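Local coordinates for armadillo repeat protein arm00016 (Synthetic construct, PDB 4D4E) that was computationally designed as an armadillo repeat scaffold for modular peptide recognition and probably serves to bind extended peptides, at residues 31-34 / 35-38; 57-60 / 61-64; 175-179 / 180-184; 216-220 / 221-225; 225-228 / 229-232. One frame throughout, in Å; residues are numbered along the deposited sequence.

Contact 1: 31-34 / 35-38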
loop_
_atom_site.group_PDB
_atom_site.type_symbol
_atom_site.label_atom_id
_atom_site.label_comp_id
_atom_site.label_asym_id
_atom_site.label_seq_id
_atom_site.Cartn_x
_atom_site.Cartn_y
_atom_site.Cartn_z
ATOM N N SER A 31 -10.581 -21.473 -10.402
ATOM C CA SER A 31 -11.724 -21.721 -9.542
ATOM C C SER A 31 -11.350 -21.639 -8.047
ATOM O O SER A 31 -12.032 -20.962 -7.254
ATOM C CB SER A 31 -12.283 -23.102 -9.847
ATOM O OG SER A 31 -13.675 -23.083 -9.723
ATOM N N ALA A 32 -10.265 -22.327 -7.679
ATOM C CA ALA A 32 -9.808 -22.280 -6.292
ATOM C C ALA A 32 -9.457 -20.862 -5.883
ATOM O O ALA A 32 -9.985 -20.350 -4.878
ATOM C CB ALA A 32 -8.673 -23.277 -6.051
ATOM N N LEU A 33 -8.611 -20.179 -6.659
ATOM C CA LEU A 33 -8.334 -18.777 -6.364
ATOM C C LEU A 33 -9.592 -17.931 -6.294
ATOM O O LEU A 33 -9.645 -17.062 -5.464
ATOM C CB LEU A 33 -7.393 -18.125 -7.346
ATOM C CG LEU A 33 -6.015 -17.667 -6.982
ATOM C CD1 LEU A 33 -5.531 -16.862 -8.162
ATOM C CD2 LEU A 33 -5.962 -16.847 -5.691
ATOM N N ARG A 34 -10.570 -18.192 -7.175
ATOM C CA ARG A 34 -11.913 -17.607 -7.089
ATOM C C ARG A 34 -12.459 -17.643 -5.676
ATOM O O ARG A 34 -12.672 -16.604 -5.065
ATOM C CB ARG A 34 -12.913 -18.395 -7.935
ATOM C CG ARG A 34 -12.993 -18.070 -9.399
ATOM C CD ARG A 34 -14.086 -17.055 -9.732
ATOM N NE ARG A 34 -13.944 -16.617 -11.130
ATOM C CZ ARG A 34 -13.110 -15.662 -11.549
ATOM N NH1 ARG A 34 -12.343 -14.989 -10.695
ATOM N NH2 ARG A 34 -13.054 -15.364 -12.833
ATOM N N LYS A 35 -12.723 -18.851 -5.188
ATOM C CA LYS A 35 -13.409 -19.029 -3.924
ATOM C C LYS A 35 -12.602 -18.401 -2.786
ATOM O O LYS A 35 -13.129 -17.629 -1.959
ATOM C CB LYS A 35 -13.683 -20.516 -3.669
ATOM C CG LYS A 35 -14.755 -21.106 -4.597
ATOM C CD LYS A 35 -14.478 -22.584 -4.907
ATOM C CE LYS A 35 -15.145 -23.057 -6.198
ATOM N NZ LYS A 35 -14.963 -22.108 -7.342
ATOM N N LEU A 36 -11.307 -18.713 -2.761
ATOM C CA LEU A 36 -10.421 -18.149 -1.761
ATOM C C LEU A 36 -10.493 -16.606 -1.775
ATOM O O LEU A 36 -10.489 -15.934 -0.712
ATOM C CB LEU A 36 -9.018 -18.633 -2.089
ATOM C CG LEU A 36 -7.841 -18.328 -1.213
ATOM C CD1 LEU A 36 -6.746 -19.363 -1.532
ATOM C CD2 LEU A 36 -7.412 -16.890 -1.484
ATOM N N SER A 37 -10.462 -16.048 -2.979
ATOM C CA SER A 37 -10.617 -14.597 -3.151
ATOM C C SER A 37 -11.902 -14.142 -2.453
ATOM O O SER A 37 -11.875 -13.204 -1.691
ATOM C CB SER A 37 -10.716 -14.238 -4.629
ATOM O OG SER A 37 -9.426 -14.287 -5.201
ATOM N N GLN A 38 -12.988 -14.869 -2.707
ATOM C CA GLN A 38 -14.293 -14.634 -2.101
ATOM C C GLN A 38 -14.197 -14.628 -0.544
ATOM O O GLN A 38 -14.647 -13.666 0.106
ATOM C CB GLN A 38 -15.259 -15.699 -2.596
ATOM C CG GLN A 38 -16.716 -15.284 -2.591
ATOM C CD GLN A 38 -17.658 -16.462 -2.370
ATOM O OE1 GLN A 38 -17.252 -17.636 -2.411
ATOM N NE2 GLN A 38 -18.930 -16.150 -2.108
#

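Contact 2: 57-60 / 61-64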
loop_
_atom_site.group_PDB
_atom_site.type_symbol
_atom_site.label_atom_id
_atom_site.label_comp_id
_atom_site.label_asym_id
_atom_site.label_seq_id
_atom_site.Cartn_x
_atom_site.Cartn_y
_atom_site.Cartn_z
ATOM N N SER A 57 1.210 -19.563 2.266
ATOM C CA SER A 57 2.393 -19.916 1.442
ATOM C C SER A 57 2.021 -20.164 0.020
ATOM O O SER A 57 2.632 -19.602 -0.867
ATOM C CB SER A 57 3.181 -21.120 2.001
ATOM O OG SER A 57 4.347 -20.575 2.536
ATOM N N PRO A 58 0.997 -21.002 -0.221
ATOM C CA PRO A 58 0.649 -21.285 -1.631
ATOM C C PRO A 58 0.184 -20.013 -2.404
ATOM O O PRO A 58 0.496 -19.842 -3.605
ATOM C CB PRO A 58 -0.454 -22.368 -1.541
ATOM C CG PRO A 58 -0.526 -22.809 -0.144
ATOM C CD PRO A 58 0.279 -21.869 0.734
ATOM N N LEU A 59 -0.473 -19.083 -1.709
ATOM C CA LEU A 59 -0.826 -17.826 -2.331
ATOM C C LEU A 59 0.380 -17.007 -2.720
ATOM O O LEU A 59 0.416 -16.505 -3.819
ATOM C CB LEU A 59 -1.747 -16.990 -1.449
ATOM C CG LEU A 59 -3.245 -17.028 -1.474
ATOM C CD1 LEU A 59 -3.636 -15.837 -0.605
ATOM C CD2 LEU A 59 -3.802 -16.860 -2.898
ATOM N N VAL A 60 1.352 -16.819 -1.823
ATOM C CA VAL A 60 2.606 -16.097 -2.132
ATOM C C VAL A 60 3.354 -16.749 -3.314
ATOM O O VAL A 60 4.002 -16.055 -4.109
ATOM C CB VAL A 60 3.550 -16.087 -0.884
ATOM C CG1 VAL A 60 4.910 -15.481 -1.223
ATOM C CG2 VAL A 60 2.911 -15.306 0.251
ATOM N N LYS A 61 3.330 -18.084 -3.376
ATOM C CA LYS A 61 4.022 -18.789 -4.420
ATOM C C LYS A 61 3.384 -18.565 -5.792
ATOM O O LYS A 61 4.080 -18.681 -6.805
ATOM C CB LYS A 61 4.100 -20.274 -4.103
ATOM C CG LYS A 61 5.007 -21.035 -5.038
ATOM C CD LYS A 61 4.477 -22.448 -5.223
ATOM C CE LYS A 61 4.829 -23.015 -6.593
ATOM N NZ LYS A 61 3.833 -24.079 -6.846
ATOM N N LEU A 62 2.083 -18.249 -5.830
ATOM C CA LEU A 62 1.389 -17.877 -7.077
ATOM C C LEU A 62 1.823 -16.538 -7.668
ATOM O O LEU A 62 1.467 -16.246 -8.814
ATOM C CB LEU A 62 -0.152 -17.865 -6.877
ATOM C CG LEU A 62 -0.843 -19.232 -6.755
ATOM C CD1 LEU A 62 -2.329 -19.122 -6.471
ATOM C CD2 LEU A 62 -0.551 -20.093 -8.001
ATOM N N LEU A 63 2.573 -15.732 -6.895
ATOM C CA LEU A 63 3.039 -14.425 -7.337
ATOM C C LEU A 63 4.160 -14.579 -8.335
ATOM O O LEU A 63 4.565 -13.612 -8.936
ATOM C CB LEU A 63 3.513 -13.531 -6.171
ATOM C CG LEU A 63 2.512 -13.293 -5.030
ATOM C CD1 LEU A 63 3.031 -12.339 -3.939
ATOM C CD2 LEU A 63 1.141 -12.874 -5.598
ATOM N N ASP A 64 4.639 -15.802 -8.511
ATOM C CA ASP A 64 5.604 -16.083 -9.586
ATOM C C ASP A 64 5.044 -16.835 -10.778
ATOM O O ASP A 64 5.791 -17.179 -11.683
ATOM C CB ASP A 64 6.787 -16.847 -9.048
ATOM C CG ASP A 64 7.826 -15.946 -8.583
ATOM O OD1 ASP A 64 8.177 -15.041 -9.383
ATOM O OD2 ASP A 64 8.233 -16.096 -7.407
#

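Contact 3: 175-179 / 180-184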
loop_
_atom_site.group_PDB
_atom_site.type_symbol
_atom_site.label_atom_id
_atom_site.label_comp_id
_atom_site.label_asym_id
_atom_site.label_seq_id
_atom_site.Cartn_x
_atom_site.Cartn_y
_atom_site.Cartn_z
ATOM N N LYS A 175 13.828 7.754 6.501
ATOM C CA LYS A 175 13.889 6.893 5.327
ATOM C C LYS A 175 12.982 7.344 4.186
ATOM O O LYS A 175 13.438 7.375 3.054
ATOM C CB LYS A 175 13.589 5.449 5.730
ATOM C CG LYS A 175 14.536 5.002 6.845
ATOM C CD LYS A 175 15.838 4.422 6.271
ATOM C CE LYS A 175 16.959 4.357 7.314
ATOM N NZ LYS A 175 18.338 4.319 6.708
ATOM N N LEU A 176 11.735 7.771 4.472
ATOM C CA LEU A 176 10.838 8.271 3.401
ATOM C C LEU A 176 11.446 9.447 2.672
ATOM O O LEU A 176 11.464 9.507 1.460
ATOM C CB LEU A 176 9.461 8.679 3.940
ATOM C CG LEU A 176 8.259 7.759 3.962
ATOM C CD1 LEU A 176 7.070 8.561 4.450
ATOM C CD2 LEU A 176 7.967 7.154 2.568
ATOM N N ILE A 177 11.925 10.383 3.466
ATOM C CA ILE A 177 12.523 11.567 3.011
ATOM C C ILE A 177 13.755 11.265 2.185
ATOM O O ILE A 177 13.862 11.780 1.093
ATOM C CB ILE A 177 12.852 12.486 4.209
ATOM C CG1 ILE A 177 11.575 13.133 4.761
ATOM C CG2 ILE A 177 13.786 13.617 3.780
ATOM C CD1 ILE A 177 11.815 13.719 6.141
ATOM N N GLU A 178 14.676 10.433 2.700
ATOM C CA GLU A 178 15.867 9.999 1.950
ATOM C C GLU A 178 15.517 9.263 0.661
ATOM O O GLU A 178 16.275 9.371 -0.283
ATOM C CB GLU A 178 16.771 9.107 2.790
ATOM C CG GLU A 178 17.440 9.863 3.915
ATOM C CD GLU A 178 18.064 8.932 4.933
ATOM O OE1 GLU A 178 18.029 7.686 4.735
ATOM O OE2 GLU A 178 18.583 9.460 5.924
ATOM N N ALA A 179 14.373 8.570 0.615
ATOM C CA ALA A 179 13.898 7.950 -0.623
ATOM C C ALA A 179 13.365 8.983 -1.607
ATOM O O ALA A 179 12.872 8.624 -2.641
ATOM C CB ALA A 179 12.827 6.936 -0.308
ATOM N N GLY A 180 13.449 10.271 -1.274
ATOM C CA GLY A 180 12.903 11.370 -2.130
ATOM C C GLY A 180 11.363 11.506 -2.205
ATOM O O GLY A 180 10.803 11.908 -3.262
ATOM N N ALA A 181 10.670 11.224 -1.095
ATOM C CA ALA A 181 9.192 11.230 -1.120
ATOM C C ALA A 181 8.569 12.622 -1.147
ATOM O O ALA A 181 7.440 12.761 -1.629
ATOM C CB ALA A 181 8.605 10.443 0.043
ATOM N N LEU A 182 9.273 13.627 -0.614
ATOM C CA LEU A 182 8.671 14.933 -0.370
ATOM C C LEU A 182 8.219 15.720 -1.619
ATOM O O LEU A 182 7.088 16.170 -1.654
ATOM C CB LEU A 182 9.493 15.816 0.585
ATOM C CG LEU A 182 9.694 15.276 2.014
ATOM C CD1 LEU A 182 10.174 16.387 2.960
ATOM C CD2 LEU A 182 8.425 14.629 2.562
ATOM N N SER A 183 9.048 15.906 -2.623
ATOM C CA SER A 183 8.631 16.702 -3.789
ATOM C C SER A 183 7.512 16.005 -4.608
ATOM O O SER A 183 6.564 16.676 -5.078
ATOM C CB SER A 183 9.835 17.086 -4.651
ATOM O OG SER A 183 9.915 16.314 -5.833
ATOM N N PRO A 184 7.608 14.660 -4.780
ATOM C CA PRO A 184 6.456 14.013 -5.382
ATOM C C PRO A 184 5.162 14.143 -4.566
ATOM O O PRO A 184 4.083 14.222 -5.139
ATOM C CB PRO A 184 6.902 12.550 -5.509
ATOM C CG PRO A 184 8.390 12.625 -5.655
ATOM C CD PRO A 184 8.824 13.799 -4.840
HETATM O O HOH W 1 12.247 13.666 0.152
#

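Contact 4: 216-220 / 221-225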
loop_
_atom_site.group_PDB
_atom_site.type_symbol
_atom_site.label_atom_id
_atom_site.label_comp_id
_atom_site.label_asym_id
_atom_site.label_seq_id
_atom_site.Cartn_x
_atom_site.Cartn_y
_atom_site.Cartn_z
ATOM N N GLN A 216 11.321 21.484 8.060
ATOM C CA GLN A 216 12.110 22.357 7.182
ATOM C C GLN A 216 12.227 21.749 5.817
ATOM O O GLN A 216 12.141 22.440 4.802
ATOM C CB GLN A 216 13.491 22.636 7.804
ATOM C CG GLN A 216 14.605 23.049 6.839
ATOM C CD GLN A 216 16.001 22.761 7.408
ATOM O OE1 GLN A 216 16.434 23.400 8.375
ATOM N NE2 GLN A 216 16.705 21.784 6.818
ATOM N N LYS A 217 12.401 20.436 5.789
ATOM C CA LYS A 217 12.416 19.684 4.517
ATOM C C LYS A 217 11.082 19.868 3.707
ATOM O O LYS A 217 11.110 20.090 2.442
ATOM C CB LYS A 217 12.687 18.205 4.782
ATOM C CG LYS A 217 14.115 17.842 5.206
ATOM C CD LYS A 217 15.085 17.822 4.033
ATOM C CE LYS A 217 16.541 17.754 4.512
ATOM N NZ LYS A 217 17.191 16.452 4.170
ATOM N N LEU A 218 9.957 19.820 4.434
ATOM C CA LEU A 218 8.614 20.099 3.810
ATOM C C LEU A 218 8.474 21.529 3.193
ATOM O O LEU A 218 8.105 21.676 1.990
ATOM C CB LEU A 218 7.492 19.778 4.798
ATOM C CG LEU A 218 7.372 18.262 4.995
ATOM C CD1 LEU A 218 6.599 18.041 6.263
ATOM C CD2 LEU A 218 6.586 17.642 3.836
ATOM N N GLU A 219 8.860 22.554 3.966
ATOM C CA GLU A 219 8.888 23.952 3.475
ATOM C C GLU A 219 9.753 24.043 2.247
ATOM O O GLU A 219 9.365 24.628 1.231
ATOM C CB GLU A 219 9.405 24.910 4.539
ATOM C CG GLU A 219 8.519 24.926 5.775
ATOM C CD GLU A 219 9.076 25.745 6.947
ATOM O OE1 GLU A 219 10.189 26.332 6.849
ATOM O OE2 GLU A 219 8.377 25.783 7.992
ATOM N N GLU A 220 10.920 23.440 2.348
ATOM C CA GLU A 220 11.808 23.285 1.207
ATOM C C GLU A 220 11.184 22.654 0.012
ATOM O O GLU A 220 11.446 23.094 -1.066
ATOM C CB GLU A 220 13.048 22.518 1.622
ATOM C CG GLU A 220 13.616 23.143 2.897
ATOM C CD GLU A 220 15.120 22.982 3.071
ATOM O OE1 GLU A 220 15.650 21.891 2.774
ATOM O OE2 GLU A 220 15.771 23.945 3.538
ATOM N N ALA A 221 10.373 21.616 0.179
ATOM C CA ALA A 221 9.775 20.898 -0.947
ATOM C C ALA A 221 8.686 21.757 -1.593
ATOM O O ALA A 221 8.267 21.517 -2.712
ATOM C CB ALA A 221 9.219 19.532 -0.475
ATOM N N GLY A 222 8.238 22.792 -0.888
ATOM C CA GLY A 222 7.178 23.659 -1.416
ATOM C C GLY A 222 5.814 23.312 -0.852
ATOM O O GLY A 222 4.811 23.687 -1.431
ATOM N N ALA A 223 5.766 22.598 0.270
ATOM C CA ALA A 223 4.488 22.179 0.833
ATOM C C ALA A 223 3.561 23.336 1.215
ATOM O O ALA A 223 2.362 23.243 0.991
ATOM C CB ALA A 223 4.655 21.253 1.989
ATOM N N LEU A 224 4.113 24.425 1.757
ATOM C CA LEU A 224 3.267 25.485 2.306
ATOM C C LEU A 224 2.293 26.173 1.317
ATOM O O LEU A 224 1.106 26.290 1.643
ATOM C CB LEU A 224 4.085 26.503 3.130
ATOM C CG LEU A 224 5.036 25.971 4.208
ATOM C CD1 LEU A 224 5.761 27.111 4.985
ATOM C CD2 LEU A 224 4.329 24.973 5.158
ATOM N N PRO A 225 2.770 26.592 0.120
ATOM C CA PRO A 225 1.856 27.220 -0.821
ATOM C C PRO A 225 0.874 26.242 -1.408
ATOM O O PRO A 225 -0.216 26.656 -1.813
ATOM C CB PRO A 225 2.782 27.680 -1.970
ATOM C CG PRO A 225 4.120 27.809 -1.341
ATOM C CD PRO A 225 4.182 26.702 -0.339
HETATM O O HOH W 2 6.844 25.570 1.359
#

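Contact 5: 225-228 / 229-232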
loop_
_atom_site.group_PDB
_atom_site.type_symbol
_atom_site.label_atom_id
_atom_site.label_comp_id
_atom_site.label_asym_id
_atom_site.label_seq_id
_atom_site.Cartn_x
_atom_site.Cartn_y
_atom_site.Cartn_z
ATOM N N PRO A 225 2.770 26.592 0.120
ATOM C CA PRO A 225 1.856 27.220 -0.821
ATOM C C PRO A 225 0.874 26.242 -1.408
ATOM O O PRO A 225 -0.216 26.656 -1.813
ATOM C CB PRO A 225 2.782 27.680 -1.970
ATOM C CG PRO A 225 4.120 27.809 -1.341
ATOM C CD PRO A 225 4.182 26.702 -0.339
ATOM N N ALA A 226 1.274 24.958 -1.460
ATOM C CA ALA A 226 0.488 23.919 -2.079
ATOM C C ALA A 226 -0.623 23.560 -1.132
ATOM O O ALA A 226 -1.756 23.343 -1.566
ATOM C CB ALA A 226 1.373 22.740 -2.435
ATOM N N LEU A 227 -0.340 23.639 0.174
ATOM C CA LEU A 227 -1.378 23.433 1.175
ATOM C C LEU A 227 -2.334 24.617 1.241
ATOM O O LEU A 227 -3.535 24.410 1.351
ATOM C CB LEU A 227 -0.817 23.134 2.547
ATOM C CG LEU A 227 -0.223 21.714 2.763
ATOM C CD1 LEU A 227 0.568 21.707 4.060
ATOM C CD2 LEU A 227 -1.261 20.594 2.749
ATOM N N GLU A 228 -1.798 25.834 1.208
ATOM C CA GLU A 228 -2.617 27.034 1.154
ATOM C C GLU A 228 -3.566 27.094 -0.058
ATOM O O GLU A 228 -4.734 27.427 0.099
ATOM C CB GLU A 228 -1.754 28.256 1.213
ATOM C CG GLU A 228 -1.312 28.563 2.618
ATOM C CD GLU A 228 -0.808 29.976 2.744
ATOM O OE1 GLU A 228 -0.787 30.734 1.704
ATOM O OE2 GLU A 228 -0.446 30.316 3.886
ATOM N N LYS A 229 -3.081 26.739 -1.248
ATOM C CA LYS A 229 -3.970 26.581 -2.448
ATOM C C LYS A 229 -5.228 25.705 -2.199
ATOM O O LYS A 229 -6.319 26.067 -2.626
ATOM C CB LYS A 229 -3.175 26.075 -3.630
ATOM C CG LYS A 229 -3.949 25.926 -4.942
ATOM C CD LYS A 229 -3.023 26.254 -6.124
ATOM C CE LYS A 229 -3.749 26.390 -7.459
ATOM N NZ LYS A 229 -3.924 25.028 -8.013
ATOM N N LEU A 230 -5.066 24.592 -1.469
ATOM C CA LEU A 230 -6.148 23.652 -1.150
ATOM C C LEU A 230 -7.150 24.239 -0.210
ATOM O O LEU A 230 -8.253 23.696 -0.054
ATOM C CB LEU A 230 -5.584 22.371 -0.533
ATOM C CG LEU A 230 -4.768 21.525 -1.494
ATOM C CD1 LEU A 230 -4.064 20.405 -0.743
ATOM C CD2 LEU A 230 -5.676 20.941 -2.556
ATOM N N GLN A 231 -6.782 25.330 0.461
ATOM C CA GLN A 231 -7.810 25.997 1.247
ATOM C C GLN A 231 -8.940 26.521 0.398
ATOM O O GLN A 231 -9.993 26.856 0.939
ATOM C CB GLN A 231 -7.245 27.100 2.174
ATOM C CG GLN A 231 -6.773 26.418 3.443
ATOM C CD GLN A 231 -5.986 27.342 4.319
ATOM O OE1 GLN A 231 -5.339 28.280 3.835
ATOM N NE2 GLN A 231 -6.016 27.079 5.610
ATOM N N SER A 232 -8.761 26.580 -0.929
ATOM C CA SER A 232 -9.902 26.940 -1.794
ATOM C C SER A 232 -10.315 25.842 -2.826
ATOM O O SER A 232 -11.034 26.081 -3.800
ATOM C CB SER A 232 -9.705 28.343 -2.400
ATOM O OG SER A 232 -8.607 28.297 -3.227
HETATM O O HOH W 3 -6.415 29.060 -1.114
#

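Contact 1: 31-34 / 35-38
Lys35 folds back along its helix and lays its ammonium group against Ser31, one turn earlier. NZ donates to the side-chain oxygen OG of Ser31 at 2.9 Å. The chain gets there by bending at chi2 and again at chi4 (46°), which turns NZ back toward the preceding turn. NZ also approaches Ser31 O, but that oxygen is crowded in the model and its bonds are less certain. An alanine in place of Ser31 would probably leave the ammonium of Lys35 without its hydroxyl partner and freer to swing into solvent.

A second serine is used differently. Ser37 turns its OG back onto the carbonyl of Leu33. OG donates to Leu33 O at 2.8 Å, and Ser37 N donates to the same Leu33 O at 2.8 Å. The two donors come from opposite faces of the carbonyl plane. OG stands above the plane, 38° out of it, and the N is tilted to the other face by 27°. Ordinary helix bonds run alongside, such as Leu36 N to Ala32 O at 3.0 Å.

The apolar side is made by Leu33 and Leu36. Their CD2 methyls meet loosely, 4.5 Å from Leu33 CD2 to Leu36 CD2. Both leucines also pack on Leu59 of helix 56-61, and Ala32 and Leu36 rest on Met17 of helix 14-20.

Helix 26-40 is thus amphipathic here. With Leu33 O as acceptor, the Ser37 hydroxyl is satisfied within the helix, beside the packed leucines. The Lys35 to Ser31 bond lies on the exposed side, where it probably competes with water.

Contact 2: 57-60 / 61-64
Lys61 N donates to Ser57 O at 3.0 Å, a regular i to i+4 bond at the end of helix 56-61. The next amide is shared. Leu62 N bonds to Pro58 O at 3.2 Å and more weakly to Leu59 O at 3.1 Å. Then the pattern tightens to i to i+3, with Leu63 N to Val60 O at 3.1 Å. This last donor stands 62° out of the carbonyl plane, as expected where an alpha helix winds down into a 3-10 turn.

The side chains lie close to these carbonyls. Leu62 CG lies 3.5 Å from Pro58 O, out beyond the oxygen. Leu63 comes to Val60 O from the side, its CG 3.3 Å away. That CG is folded back on the amide side (chi1 -55°), which brings the branch beside the Val60 carbonyl. Leu63 also packs on Pro100 and Leu101 of helix 98-103. With an alanine here, a gap would probably open beside Pro100 and Leu101, and the branch near Val60 O would be lost. Leu59 CD2 and Leu62 CD1 are 4.5 Å apart.

The leucines fan out between neighbours. Leu59 and Leu62 face helix 26-40, Leu63 packs on Val75 and Ile78 of helix 68-81, and Val60 reaches Pro100.

Contact 3: 175-179 / 180-184
Ile177 and Leu182 meet across the break between two helices. Ile177 offers CG1, which lies 4.0 Å from Leu182 CG and equally near Leu182 CD1. The two side chains cross at a slant. Both first branches stand beside their own backbone N, Ile177 CG1 at chi1 -74° and Leu182 CG at chi1 -62°. On the Leu182 side this carries the fork of the leucine back over the end of the preceding helix. Leu176 makes a lighter contact, its CD2 reaching the methyl of Ala181, CD2 to CB, at 4.2 Å. That methyl also sits near the carbonyl of Leu176, with Ala181 CB 3.3 Å from Leu176 O.

Between these pairs the backbone closes the helix with a Schellman motif. Gly180 has positive phi (71°), where a CB would clash with the carbonyl oxygen of Ala179. Ala181 N donates to Leu176 O at 3.2 Å, and Gly180 N to Ile177 O at 2.8 Å. A water links the two sides, donating to Ile177 O and accepting from Leu182 N. On the outer side Glu178 bonds through OE2 to Gln174, and its pairing with Lys175 is long.

The turn joins helix 170-178 to helix 182-187. Leu176 packs on Ile162 and Ile165 of helix 152-166. Ala181 rests on Val144 of helix 140-146, while Ile177 and Leu182 pack against helix 212-221.

Contact 4: 216-220 / 221-225
Glu219 and Leu224 touch across a tight turn that joins helix 212-221 to helix 223-229. It is a local contact at a helix end, with the next helix beginning almost at once. Glu219 CG lies 3.6 Å from Leu224 CD1, so the aliphatic part of the glutamate packs on one methyl of the leucine. Leu224 can reach back because its CG is turned away from the carbonyl carbon (chi1 -50°). On the buried side Leu218 CB and Ala223 CB are 4.3 Å apart.

The backbone ties the turn. Ala223 N donates to Leu218 O at 3.0 Å, and Gly222 N to Glu219 O at 3.0 Å. A further bond from Gly222 N to Leu218 O is weak. A water donates to Glu219 O and accepts from Leu224 N. Gly222 has phi of 99°, where any CB would press against the carbonyl of Ala221.

Leu218 packs into Ile204 and Ile207 of helix 194-208, and Phe249 lies against Leu218, Glu219 and Leu224. The turn is a Schellman motif. Gly222 both ends the first helix and occupies the N-cap position of the next, a compact link between consecutive helices in this armadillo repeat protein.

Contact 5: 225-228 / 229-232
Lys229 N donates to Pro225 O at 2.9 Å, a nearly straight i to i+4 backbone bond (165° at the hydrogen). After it the bonding shortens. Leu230 N reaches Leu227 O only weakly, and Gln231 N donates to Glu228 O at 3.0 Å. That last donor comes in steeply, 61° off the plane of the carbonyl it meets. One step further Ser232 N bonds to Lys229 O at 3.0 Å, again three residues back.

Water adds one link. A water donates to Glu228 O at 2.6 Å and also hydrogen-bonds Ser232 OG at 3.1 Å. Glu228 O therefore takes two donors, the amide of Gln231 and this water.

The apolar contacts gather on the buried face. Leu230 places its CG 3.5 Å from Ala226 O, so the fork of the leucine lies against the carbonyl one turn back. Leu227 CD2 and Leu230 CD1 approach to 4.5 Å. Both leucines touch Leu189 and Val201, and Leu227 also meets Leu246 of helix 236-248.

The charged and polar chains take the outer side. Lys229 CB rests 3.5 Å from Pro225 O. The far end of this lysine makes a long, weak ion pair with Asp190. Gln231 turns its OE1 toward the CA and CG of Glu228, near but not in tight contact, and it touches Gln243.

The change from i+4 to i+3 bonds is typical of a helix winding down at its C-terminal end. Here it comes in the last turn before the chain runs on to helix 236-248, within the armadillo repeat fold.

Overall arrangement
The five contacts follow one another along a single chain of stacked helices. Contacts 1 and 2 sit near the N-terminal end, their centres about 14 Å apart, and touch through Leu33 and Leu36 against Leu59. Contacts 3 and 4 lie toward the other end, centres about 12 Å apart, and meet where Leu182 packs on Lys217 and Ala221. Contact 5 continues from contact 4, shares Pro225 and uses the same helix 223-229. Centres of contacts 1 and 4 are about 46 Å apart. Within each end group, leucine packing or a shared helix joins the contacts, while contacts 2 and 3, about 31 Å apart between centres, do not touch. This fits an elongated repeat protein.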